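Local atomic coordinates of mandelate racemase/muconate lactonizing enzyme-like protein (Rubrobacter xylanophilus DSM 9941, PDB entry 2QQ6), a protein that binds magnesium ions and, as a member of the mandelate racemase branch of the enolase superfamily, probably works as a lyase. Residues 289-294 with 316-321; 17-22 with 38-43; 127-132 with 169-174; 357-362 with 370-375. All coordinates share one frame; numbering follows the deposited sequence.

Contact 1 of 4, residues 289-294 with 316-321; sequences MPDVAK and APHNVS
His318 and Asp291 form a histidine-carboxylate pair, an arrangement also found in mandelate racemase, at the end of the enolase-type barrel where the active site lies. His318 ND1 donates to Asp291 OD2 at 2.9 Å, with an N-H...O angle of 143°. OD2 receives it on its anti lone pair, at the ring edge but tilted 25° from the ring plane, while carboxylate and ring planes stand 61° apart. The other oxygen, Asp291 OD1, also uses its anti lone pair, to accept from Ala293 N at 3.2 Å. Asp291 is thus the N-cap of the short helix that follows, and a partner on each oxygen limits how far its carboxylate can turn. The backbones are tied as well, by His318 N to Pro290 O at 2.7 Å, the nitrogen lying above the carbonyl plane. Met289, a selenomethionine, bends at its last torsion and brings the methyl CE obliquely to the ring, Met289 CE lying 3.5 Å from His318 CD2. Both Met289 and His318 also touch Glu268, a magnesium ligand. Around them, Pro290 and Val292 pack on helix 298-310, whereas Pro317 and Asn319 rest against helix 323-334 and strand 342-344.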
loop_
_atom_site.group_PDB
_atom_site.type_symbol
_atom_site.label_atom_id
_atom_site.label_comp_id
_atom_site.label_asym_id
_atom_site.label_seq_id
_atom_site.Cartn_x
_atom_site.Cartn_y
_atom_site.Cartn_z
HETATM N N MSE B 289 16.790 -6.444 2.153
HETATM C CA MSE B 289 17.061 -5.284 1.353
HETATM C C MSE B 289 15.882 -4.368 1.130
HETATM O O MSE B 289 15.327 -4.329 0.039
HETATM C CB MSE B 289 17.611 -5.724 0.015
HETATM C CG MSE B 289 16.730 -6.699 -0.694
HETATM SE SE MSE B 289 17.416 -7.110 -2.496
HETATM C CE MSE B 289 16.255 -5.888 -3.557
ATOM N N PRO B 290 15.474 -3.616 2.161
ATOM C CA PRO B 290 14.342 -2.720 1.946
ATOM C C PRO B 290 14.870 -1.494 1.206
ATOM O O PRO B 290 16.069 -1.400 0.935
ATOM C CB PRO B 290 13.882 -2.408 3.364
ATOM C CG PRO B 290 15.151 -2.399 4.124
ATOM C CD PRO B 290 15.901 -3.600 3.570
ATOM N N ASP B 291 13.986 -0.560 0.873
ATOM C CA ASP B 291 14.396 0.642 0.161
ATOM C C ASP B 291 13.995 1.866 0.986
ATOM O O ASP B 291 12.818 2.221 1.052
ATOM C CB ASP B 291 13.723 0.667 -1.218
ATOM C CG ASP B 291 14.320 1.705 -2.158
ATOM O OD1 ASP B 291 14.318 2.905 -1.807
ATOM O OD2 ASP B 291 14.784 1.324 -3.256
ATOM N N VAL B 292 14.983 2.505 1.608
ATOM C CA VAL B 292 14.754 3.680 2.446
ATOM C C VAL B 292 13.771 4.705 1.894
ATOM O O VAL B 292 12.989 5.287 2.654
ATOM C CB VAL B 292 16.075 4.400 2.744
ATOM C CG1 VAL B 292 15.828 5.608 3.629
ATOM C CG2 VAL B 292 17.038 3.437 3.410
ATOM N N ALA B 293 13.804 4.932 0.585
ATOM C CA ALA B 293 12.906 5.906 -0.022
ATOM C C ALA B 293 11.582 5.289 -0.427
ATOM O O ALA B 293 10.755 5.938 -1.073
ATOM C CB ALA B 293 13.565 6.548 -1.233
ATOM N N LYS B 294 11.375 4.036 -0.042
ATOM C CA LYS B 294 10.142 3.350 -0.393
ATOM C C LYS B 294 9.444 2.747 0.824
ATOM O O LYS B 294 8.223 2.873 0.971
ATOM C CB LYS B 294 10.445 2.254 -1.416
ATOM C CG LYS B 294 9.225 1.592 -2.051
ATOM C CD LYS B 294 9.652 0.431 -2.960
ATOM C CE LYS B 294 8.455 -0.326 -3.517
ATOM N NZ LYS B 294 8.883 -1.485 -4.343
ATOM N N ALA B 316 21.278 -4.911 3.366
ATOM C CA ALA B 316 21.734 -4.373 2.088
ATOM C C ALA B 316 20.567 -3.759 1.339
ATOM O O ALA B 316 20.015 -4.367 0.434
ATOM C CB ALA B 316 22.356 -5.482 1.261
ATOM N N PRO B 317 20.197 -2.528 1.690
ATOM C CA PRO B 317 19.081 -1.826 1.057
ATOM C C PRO B 317 19.096 -1.734 -0.465
ATOM O O PRO B 317 20.150 -1.668 -1.094
ATOM C CB PRO B 317 19.118 -0.455 1.724
ATOM C CG PRO B 317 20.566 -0.263 2.000
ATOM C CD PRO B 317 20.983 -1.610 2.531
ATOM N N HIS B 318 17.893 -1.738 -1.036
ATOM C CA HIS B 318 17.661 -1.638 -2.476
ATOM C C HIS B 318 17.667 -0.131 -2.744
ATOM O O HIS B 318 17.047 0.633 -2.009
ATOM C CB HIS B 318 16.296 -2.287 -2.799
ATOM C CG HIS B 318 15.859 -2.176 -4.233
ATOM N ND1 HIS B 318 14.927 -1.251 -4.660
ATOM C CD2 HIS B 318 16.183 -2.911 -5.325
ATOM C CE1 HIS B 318 14.695 -1.425 -5.947
ATOM N NE2 HIS B 318 15.444 -2.426 -6.377
ATOM N N ASN B 319 18.383 0.296 -3.774
ATOM C CA ASN B 319 18.482 1.714 -4.091
ATOM C C ASN B 319 18.254 1.969 -5.564
ATOM O O ASN B 319 18.905 1.362 -6.414
ATOM C CB ASN B 319 19.872 2.232 -3.714
ATOM C CG ASN B 319 19.989 3.743 -3.810
ATOM O OD1 ASN B 319 19.579 4.357 -4.794
ATOM N ND2 ASN B 319 20.566 4.349 -2.784
ATOM N N VAL B 320 17.350 2.891 -5.866
ATOM C CA VAL B 320 17.055 3.224 -7.251
ATOM C C VAL B 320 16.820 4.727 -7.371
ATOM O O VAL B 320 16.080 5.188 -8.241
ATOM C CB VAL B 320 15.807 2.451 -7.728
ATOM C CG1 VAL B 320 14.549 3.079 -7.162
ATOM C CG2 VAL B 320 15.772 2.401 -9.222
ATOM N N SER B 321 17.459 5.492 -6.493
ATOM C CA SER B 321 17.295 6.942 -6.505
ATOM C C SER B 321 18.566 7.696 -6.875
ATOM O O SER B 321 19.633 7.104 -7.031
ATOM C CB SER B 321 16.783 7.418 -5.142
ATOM O OG SER B 321 15.516 6.850 -4.866
#

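Contact 2 of 4, residues 17-22 with 38-43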
loop_
_atom_site.group_PDB
_atom_site.type_symbol
_atom_site.label_atom_id
_atom_site.label_comp_id
_atom_site.label_asym_id
_atom_site.label_seq_id
_atom_site.Cartn_x
_atom_site.Cartn_y
_atom_site.Cartn_z
ATOM N N ARG B 17 13.789 13.372 -13.189
ATOM C CA ARG B 17 13.948 12.183 -14.019
ATOM C C ARG B 17 15.265 11.494 -13.656
ATOM O O ARG B 17 16.328 11.841 -14.166
ATOM C CB ARG B 17 13.916 12.552 -15.489
ATOM N N ALA B 18 15.170 10.526 -12.741
ATOM C CA ALA B 18 16.311 9.731 -12.285
ATOM C C ALA B 18 16.317 8.452 -13.106
ATOM O O ALA B 18 16.613 8.490 -14.284
ATOM C CB ALA B 18 16.159 9.416 -10.809
ATOM N N VAL B 19 16.033 7.316 -12.485
ATOM C CA VAL B 19 15.931 6.089 -13.264
ATOM C C VAL B 19 14.464 6.038 -13.678
ATOM O O VAL B 19 14.085 5.367 -14.638
ATOM C CB VAL B 19 16.297 4.848 -12.464
ATOM C CG1 VAL B 19 17.788 4.750 -12.311
ATOM C CG2 VAL B 19 15.640 4.922 -11.130
ATOM N N GLY B 20 13.661 6.785 -12.929
ATOM C CA GLY B 20 12.242 6.891 -13.178
ATOM C C GLY B 20 11.802 8.212 -12.571
ATOM O O GLY B 20 12.510 8.752 -11.720
ATOM N N PRO B 21 10.665 8.790 -13.002
ATOM C CA PRO B 21 10.231 10.068 -12.411
ATOM C C PRO B 21 10.145 10.007 -10.884
ATOM O O PRO B 21 9.302 9.296 -10.332
ATOM C CB PRO B 21 8.868 10.305 -13.058
ATOM C CG PRO B 21 8.437 8.910 -13.523
ATOM C CD PRO B 21 9.711 8.324 -14.021
ATOM N N SER B 22 10.999 10.765 -10.207
ATOM C CA SER B 22 11.016 10.731 -8.759
ATOM C C SER B 22 10.700 12.047 -8.079
ATOM O O SER B 22 11.360 13.053 -8.321
ATOM C CB SER B 22 12.373 10.243 -8.296
ATOM O OG SER B 22 12.727 9.091 -9.027
ATOM N N CYS B 38 11.756 10.795 -2.980
ATOM C CA CYS B 38 10.876 9.634 -2.925
ATOM C C CYS B 38 11.340 8.589 -3.932
ATOM O O CYS B 38 12.089 8.890 -4.866
ATOM C CB CYS B 38 9.432 10.021 -3.260
ATOM S SG CYS B 38 8.523 10.986 -2.012
ATOM N N TYR B 39 10.899 7.353 -3.722
ATOM C CA TYR B 39 11.216 6.252 -4.615
ATOM C C TYR B 39 10.314 6.426 -5.836
ATOM O O TYR B 39 9.222 6.990 -5.744
ATOM C CB TYR B 39 10.915 4.925 -3.916
ATOM C CG TYR B 39 10.822 3.723 -4.834
ATOM C CD1 TYR B 39 11.948 2.963 -5.146
ATOM C CD2 TYR B 39 9.597 3.352 -5.407
ATOM C CE1 TYR B 39 11.857 1.868 -6.004
ATOM C CE2 TYR B 39 9.500 2.267 -6.265
ATOM C CZ TYR B 39 10.633 1.532 -6.560
ATOM O OH TYR B 39 10.548 0.469 -7.423
ATOM N N PRO B 40 10.769 5.973 -7.006
ATOM C CA PRO B 40 9.948 6.108 -8.212
ATOM C C PRO B 40 8.748 5.165 -8.206
ATOM O O PRO B 40 8.777 4.091 -8.791
ATOM C CB PRO B 40 10.931 5.799 -9.331
ATOM C CG PRO B 40 11.909 4.849 -8.667
ATOM C CD PRO B 40 12.126 5.506 -7.334
ATOM N N SER B 41 7.676 5.575 -7.550
ATOM C CA SER B 41 6.497 4.734 -7.484
ATOM C C SER B 41 5.294 5.289 -8.245
ATOM O O SER B 41 4.951 6.472 -8.126
ATOM C CB SER B 41 6.118 4.503 -6.023
ATOM O OG SER B 41 5.040 3.594 -5.921
ATOM N N ALA B 42 4.668 4.419 -9.036
ATOM C CA ALA B 42 3.475 4.764 -9.807
ATOM C C ALA B 42 3.640 6.126 -10.461
ATOM O O ALA B 42 4.766 6.515 -10.791
ATOM C CB ALA B 42 2.269 4.752 -8.890
ATOM N N PRO B 43 2.531 6.865 -10.682
ATOM C CA PRO B 43 2.746 8.167 -11.308
ATOM C C PRO B 43 3.234 9.160 -10.266
ATOM O O PRO B 43 2.578 9.374 -9.245
ATOM C CB PRO B 43 1.368 8.513 -11.847
ATOM C CG PRO B 43 0.469 7.911 -10.821
ATOM C CD PRO B 43 1.086 6.562 -10.624
#
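Pro40, the residue against which Ser22 leans, sets one ring carbon over the ring of Tyr39: Pro40 CD sits 3.3 Å above one face of that tyrosine, displaced toward the rim. Ser41 CB lies at the tyrosine's edge, in plane. Pro40 is also the centre of an inverse gamma turn, closed by a weak bond from Ser41 N to Tyr39 O. The kink offers the proline to the turn 17-22, where Ser22 OG comes within 3.8 Å of Pro40 CB and Pro21 O within 3.9 Å of Pro40 CA. With OG beside the backbone N (chi1 -48°), the Ser22 hydroxyl oxygen OG bonds back to Gly20 O at 2.7 Å, entering from above the carbonyl plane. Ser22 CB meets Cys38 O at 3.7 Å, and Val19 CG2 only just reaches Pro40 CG, at 4.5 Å. An alanine at Ser22 would probably leave Gly20 O without its hydroxyl donor and open a small gap against the proline ring. No hydrogen bond crosses between the segments, so packing alone joins them here. The turn links strands 10-17 and 21-29 of the capping domain's antiparallel sheet; Cys38 follows strand 32-37. Pro21 and Cys38 pack on helix 44-53, and Tyr39 packs on Ala293 and Lys294 of helix 292-295 while its OH bonds to Phe79 O of the second subunit.

Contact 3 of 4, residues 127-132 with 169-174; sequences DCNAGT and KLDVDD
Asn129, whose side chain lies against Asp171, has its backbone O gripped twice by one residue: Thr132 N at 3.2 Å and Thr132 OG1 at 3.1 Å, both reaching that Asn129 oxygen from the same face of its carbonyl plane. This folds the chain back just after the first barrel strand. Across the contact, Asn129 CB comes to 3.1 Å from Asp171 OD2, and the amide and carboxylate planes are only 26° apart. Asp171 OD2 is hydrogen-bonded to His139. An alanine at Asn129 would probably open a gap beside Asp171 and Leu170, leaving the carboxylate less closely confined on that side. The strands themselves pair in parallel, with Cys128 N giving a nearly straight bond (169°) to Lys169 O at 2.7 Å. Extended from a CG anti to the backbone N, Lys169 passes the Asp127 carboxylate with its aliphatic carbons. Lys169 NZ stops 4.2 Å from Asp127 OD2, beyond a salt bridge, and instead pairs with the magnesium ligand Glu242 and bonds to Tyr125 OH. Lys169 and Asp171 occupy the strand end where many superfamily members carry a Lys-X-Lys motif. Strands 121-127 and 167-171 are joined through helix 149-162, on which Cys128, Asn129 and Leu170 all pack; strand 212-216 flanks Lys169 and Asp171.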
loop_
_atom_site.group_PDB
_atom_site.type_symbol
_atom_site.label_atom_id
_atom_site.label_comp_id
_atom_site.label_asym_id
_atom_site.label_seq_id
_atom_site.Cartn_x
_atom_site.Cartn_y
_atom_site.Cartn_z
ATOM N N ASP B 127 24.326 -2.403 -10.414
ATOM C CA ASP B 127 23.309 -3.159 -11.124
ATOM C C ASP B 127 23.705 -3.077 -12.602
ATOM O O ASP B 127 23.828 -1.985 -13.160
ATOM C CB ASP B 127 21.931 -2.527 -10.882
ATOM C CG ASP B 127 20.795 -3.384 -11.409
ATOM O OD1 ASP B 127 20.642 -3.495 -12.648
ATOM O OD2 ASP B 127 20.055 -3.956 -10.576
ATOM N N CYS B 128 23.929 -4.222 -13.229
ATOM C CA CYS B 128 24.330 -4.225 -14.624
ATOM C C CYS B 128 23.168 -4.514 -15.537
ATOM O O CYS B 128 23.281 -5.327 -16.438
ATOM C CB CYS B 128 25.417 -5.266 -14.863
ATOM S SG CYS B 128 26.903 -5.013 -13.895
ATOM N N ASN B 129 22.046 -3.849 -15.299
ATOM C CA ASN B 129 20.852 -4.035 -16.118
ATOM C C ASN B 129 20.044 -2.739 -16.098
ATOM O O ASN B 129 18.890 -2.701 -16.537
ATOM C CB ASN B 129 20.014 -5.188 -15.554
ATOM C CG ASN B 129 19.809 -6.307 -16.559
ATOM O OD1 ASN B 129 19.166 -6.113 -17.594
ATOM N ND2 ASN B 129 20.360 -7.484 -16.264
ATOM N N ALA B 130 20.689 -1.684 -15.605
ATOM C CA ALA B 130 20.103 -0.359 -15.447
ATOM C C ALA B 130 19.289 0.252 -16.602
ATOM O O ALA B 130 18.236 0.850 -16.365
ATOM C CB ALA B 130 21.203 0.617 -15.014
ATOM N N GLY B 131 19.753 0.115 -17.838
ATOM C CA GLY B 131 19.021 0.711 -18.947
ATOM C C GLY B 131 17.882 -0.089 -19.574
ATOM O O GLY B 131 17.070 0.476 -20.321
ATOM N N THR B 132 17.825 -1.390 -19.275
ATOM C CA THR B 132 16.811 -2.317 -19.801
ATOM C C THR B 132 15.429 -2.089 -19.208
ATOM O O THR B 132 14.430 -2.657 -19.672
ATOM C CB THR B 132 17.169 -3.779 -19.467
ATOM O OG1 THR B 132 18.595 -3.922 -19.332
ATOM C CG2 THR B 132 16.623 -4.723 -20.564
ATOM N N LYS B 169 25.334 -6.760 -9.937
ATOM C CA LYS B 169 23.974 -7.312 -9.888
ATOM C C LYS B 169 23.452 -7.566 -11.304
ATOM O O LYS B 169 23.609 -6.728 -12.188
ATOM C CB LYS B 169 23.014 -6.371 -9.161
ATOM C CG LYS B 169 21.578 -6.912 -9.038
ATOM C CD LYS B 169 20.670 -5.861 -8.392
ATOM C CE LYS B 169 19.348 -6.444 -7.885
ATOM N NZ LYS B 169 18.620 -5.499 -6.978
ATOM N N LEU B 170 22.805 -8.715 -11.498
ATOM C CA LEU B 170 22.287 -9.110 -12.809
ATOM C C LEU B 170 20.896 -9.741 -12.850
ATOM O O LEU B 170 20.486 -10.430 -11.912
ATOM C CB LEU B 170 23.269 -10.082 -13.450
ATOM C CG LEU B 170 24.044 -9.459 -14.597
ATOM C CD1 LEU B 170 25.351 -10.195 -14.786
ATOM C CD2 LEU B 170 23.170 -9.478 -15.858
ATOM N N ASP B 171 20.189 -9.513 -13.959
ATOM C CA ASP B 171 18.847 -10.060 -14.156
ATOM C C ASP B 171 18.889 -11.337 -14.960
ATOM O O ASP B 171 19.837 -11.568 -15.700
ATOM C CB ASP B 171 17.947 -9.085 -14.908
ATOM C CG ASP B 171 17.702 -7.810 -14.147
ATOM O OD1 ASP B 171 17.765 -7.839 -12.897
ATOM O OD2 ASP B 171 17.422 -6.782 -14.801
ATOM N N VAL B 172 17.848 -12.152 -14.835
ATOM C CA VAL B 172 17.776 -13.410 -15.569
ATOM C C VAL B 172 16.347 -13.817 -15.922
ATOM O O VAL B 172 16.082 -14.986 -16.214
ATOM C CB VAL B 172 18.447 -14.571 -14.791
ATOM C CG1 VAL B 172 19.908 -14.264 -14.570
ATOM C CG2 VAL B 172 17.752 -14.795 -13.469
ATOM N N ASP B 173 15.440 -12.844 -15.903
ATOM C CA ASP B 173 14.042 -13.087 -16.241
ATOM C C ASP B 173 13.628 -12.411 -17.561
ATOM O O ASP B 173 13.936 -11.244 -17.815
ATOM C CB ASP B 173 13.113 -12.630 -15.093
ATOM C CG ASP B 173 13.149 -11.120 -14.849
ATOM O OD1 ASP B 173 14.230 -10.597 -14.525
ATOM O OD2 ASP B 173 12.095 -10.454 -14.966
ATOM N N ASP B 174 12.923 -13.167 -18.399
ATOM C CA ASP B 174 12.451 -12.671 -19.685
ATOM C C ASP B 174 11.061 -13.266 -19.939
ATOM O O ASP B 174 10.859 -14.035 -20.879
ATOM C CB ASP B 174 13.446 -13.084 -20.780
ATOM C CG ASP B 174 13.281 -12.287 -22.059
ATOM O OD1 ASP B 174 12.639 -11.217 -22.022
ATOM O OD2 ASP B 174 13.810 -12.730 -23.103
#

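Contact 4 of 4, residues 357-362 with 370-375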
loop_
_atom_site.group_PDB
_atom_site.type_symbol
_atom_site.label_atom_id
_atom_site.label_comp_id
_atom_site.label_asym_id
_atom_site.label_seq_id
_atom_site.Cartn_x
_atom_site.Cartn_y
_atom_site.Cartn_z
ATOM N N ARG B 357 25.547 18.916 -5.404
ATOM C CA ARG B 357 26.917 19.392 -5.212
ATOM C C ARG B 357 27.400 18.689 -3.932
ATOM O O ARG B 357 26.880 18.941 -2.843
ATOM C CB ARG B 357 26.948 20.925 -5.043
ATOM C CG ARG B 357 26.101 21.686 -6.078
ATOM C CD ARG B 357 26.227 23.214 -5.952
ATOM N NE ARG B 357 25.078 23.919 -6.533
ATOM C CZ ARG B 357 24.074 24.429 -5.819
ATOM N NH1 ARG B 357 24.084 24.321 -4.498
ATOM N NH2 ARG B 357 23.050 25.038 -6.420
ATOM N N TYR B 358 28.377 17.792 -4.070
ATOM C CA TYR B 358 28.890 17.040 -2.927
ATOM C C TYR B 358 30.256 17.525 -2.449
ATOM O O TYR B 358 31.178 17.695 -3.239
ATOM C CB TYR B 358 28.964 15.538 -3.263
ATOM C CG TYR B 358 29.046 14.644 -2.044
ATOM C CD1 TYR B 358 27.936 14.458 -1.221
ATOM C CD2 TYR B 358 30.253 14.061 -1.660
ATOM C CE1 TYR B 358 28.025 13.726 -0.039
ATOM C CE2 TYR B 358 30.356 13.321 -0.472
ATOM C CZ TYR B 358 29.237 13.162 0.335
ATOM O OH TYR B 358 29.331 12.462 1.524
ATOM N N PRO B 359 30.399 17.735 -1.131
ATOM C CA PRO B 359 31.587 18.194 -0.410
ATOM C C PRO B 359 32.929 18.181 -1.132
ATOM O O PRO B 359 33.484 19.248 -1.417
ATOM C CB PRO B 359 31.571 17.315 0.822
ATOM C CG PRO B 359 30.111 17.372 1.182
ATOM C CD PRO B 359 29.374 17.294 -0.169
ATOM N N GLY B 360 33.463 16.990 -1.406
ATOM C CA GLY B 360 34.744 16.904 -2.095
ATOM C C GLY B 360 34.569 17.041 -3.595
ATOM O O GLY B 360 34.380 18.135 -4.129
ATOM N N GLY B 361 34.644 15.920 -4.291
ATOM C CA GLY B 361 34.446 15.949 -5.724
ATOM C C GLY B 361 33.118 15.263 -5.951
ATOM O O GLY B 361 32.073 15.779 -5.557
ATOM N N PRO B 362 33.118 14.087 -6.580
ATOM C CA PRO B 362 31.832 13.429 -6.787
ATOM C C PRO B 362 31.393 12.762 -5.489
ATOM O O PRO B 362 32.076 12.850 -4.464
ATOM C CB PRO B 362 32.145 12.422 -7.884
ATOM C CG PRO B 362 33.566 12.036 -7.571
ATOM C CD PRO B 362 34.207 13.366 -7.267
ATOM N N GLU B 370 31.989 8.183 0.567
ATOM C CA GLU B 370 32.611 8.664 1.798
ATOM C C GLU B 370 31.681 9.683 2.426
ATOM O O GLU B 370 31.145 10.540 1.730
ATOM C CB GLU B 370 33.943 9.330 1.475
ATOM C CG GLU B 370 34.930 9.396 2.630
ATOM C CD GLU B 370 35.594 8.052 2.892
ATOM O OE1 GLU B 370 36.149 7.460 1.934
ATOM O OE2 GLU B 370 35.559 7.587 4.055
ATOM N N LEU B 371 31.497 9.609 3.739
ATOM C CA LEU B 371 30.602 10.549 4.388
ATOM C C LEU B 371 31.271 11.590 5.265
ATOM O O LEU B 371 32.106 11.295 6.125
ATOM C CB LEU B 371 29.510 9.810 5.171
ATOM C CG LEU B 371 28.182 9.721 4.401
ATOM C CD1 LEU B 371 27.078 9.137 5.274
ATOM C CD2 LEU B 371 27.787 11.130 3.939
ATOM N N THR B 372 30.860 12.825 5.005
ATOM C CA THR B 372 31.341 14.025 5.665
ATOM C C THR B 372 30.712 14.244 7.031
ATOM O O THR B 372 29.834 13.488 7.450
ATOM C CB THR B 372 31.021 15.257 4.796
ATOM O OG1 THR B 372 30.938 16.420 5.628
ATOM C CG2 THR B 372 29.686 15.063 4.061
ATOM N N GLU B 373 31.174 15.289 7.715
ATOM C CA GLU B 373 30.642 15.666 9.019
ATOM C C GLU B 373 29.759 16.909 8.854
ATOM O O GLU B 373 29.346 17.547 9.826
ATOM C CB GLU B 373 31.776 15.930 10.013
ATOM C CG GLU B 373 32.601 14.684 10.309
ATOM C CD GLU B 373 33.137 14.645 11.735
ATOM O OE1 GLU B 373 33.880 15.573 12.122
ATOM O OE2 GLU B 373 32.815 13.680 12.469
ATOM N N GLU B 374 29.465 17.241 7.604
ATOM C CA GLU B 374 28.620 18.381 7.317
ATOM C C GLU B 374 27.204 18.071 7.766
ATOM O O GLU B 374 26.646 17.023 7.422
ATOM C CB GLU B 374 28.650 18.685 5.823
ATOM C CG GLU B 374 30.010 19.169 5.344
ATOM C CD GLU B 374 30.436 20.463 6.023
ATOM O OE1 GLU B 374 29.882 21.525 5.663
ATOM O OE2 GLU B 374 31.311 20.414 6.923
ATOM N N PRO B 375 26.601 18.979 8.551
ATOM C CA PRO B 375 25.240 18.802 9.055
ATOM C C PRO B 375 24.224 18.438 7.987
ATOM O O PRO B 375 24.327 18.880 6.845
ATOM C CB PRO B 375 24.941 20.146 9.727
ATOM C CG PRO B 375 25.844 21.099 9.031
ATOM C CD PRO B 375 27.113 20.306 8.920
#
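Tyr358 reaches across to Glu370, Leu371 and Thr372, joining two surface loops of the enolase C-terminal domain, one of them shaped by an ST turn at Thr372. Starting at the root, Tyr358 CB leads to a CG that stands anti to the backbone N (chi1 -161°). One face of the ring has Pro359 CD of the same segment above it, offset toward the rim. Farther out, Tyr358 CZ is 3.5 Å from Glu370 O, which lies at the ring edge. At the tip, Tyr358 OH donates to Glu370 O at 2.7 Å, in the plane of the carbonyl. The hydroxyl also lies against two methyls, Leu371 CD2 at the ring edge and Thr372 CG2 obliquely, Tyr358 OH being 3.7 Å from Thr372 CG2. Leu371's side chain crosses the tyrosine at about a right angle. Beside it Pro359 CG touches Thr372 CG2, again at 3.7 Å. Next to the loops in the chain, Arg357 pairs with Glu380 in the small sheet of strands 356-357 and 380-381, while Leu371 bonds through its backbone to Arg120. While the Thr372 methyl meets Tyr358 and Pro359, Thr372 OG1 closes the ST turn, accepting Glu374 N at 2.6 Å with an angle of 152°.

Contacts 1 and 3 share the metal site: the side chains of His318 and Lys169 come to about 4 and 3 Å from a bound magnesium ion, whose site comprises Asp216, Glu242 and Glu268. They meet directly, His318 CD2 lying 3.9 Å from Lys169 NZ. Contact 2 joins this barrel mouth from the capping domain. Ala293 O and Tyr39 N, 3.0 Å apart, are probably hydrogen-bonded, and Val320 packs on Val19, Tyr39 and Pro40, so contacts 1 and 2 together join the two domains. Pro40 itself stays about 11 Å from the magnesium ion, nearest atoms of the side chain counted. Contact 4 is peripheral, its centre about 21 Å from that of contact 1 and about 30 Å from that of contact 3.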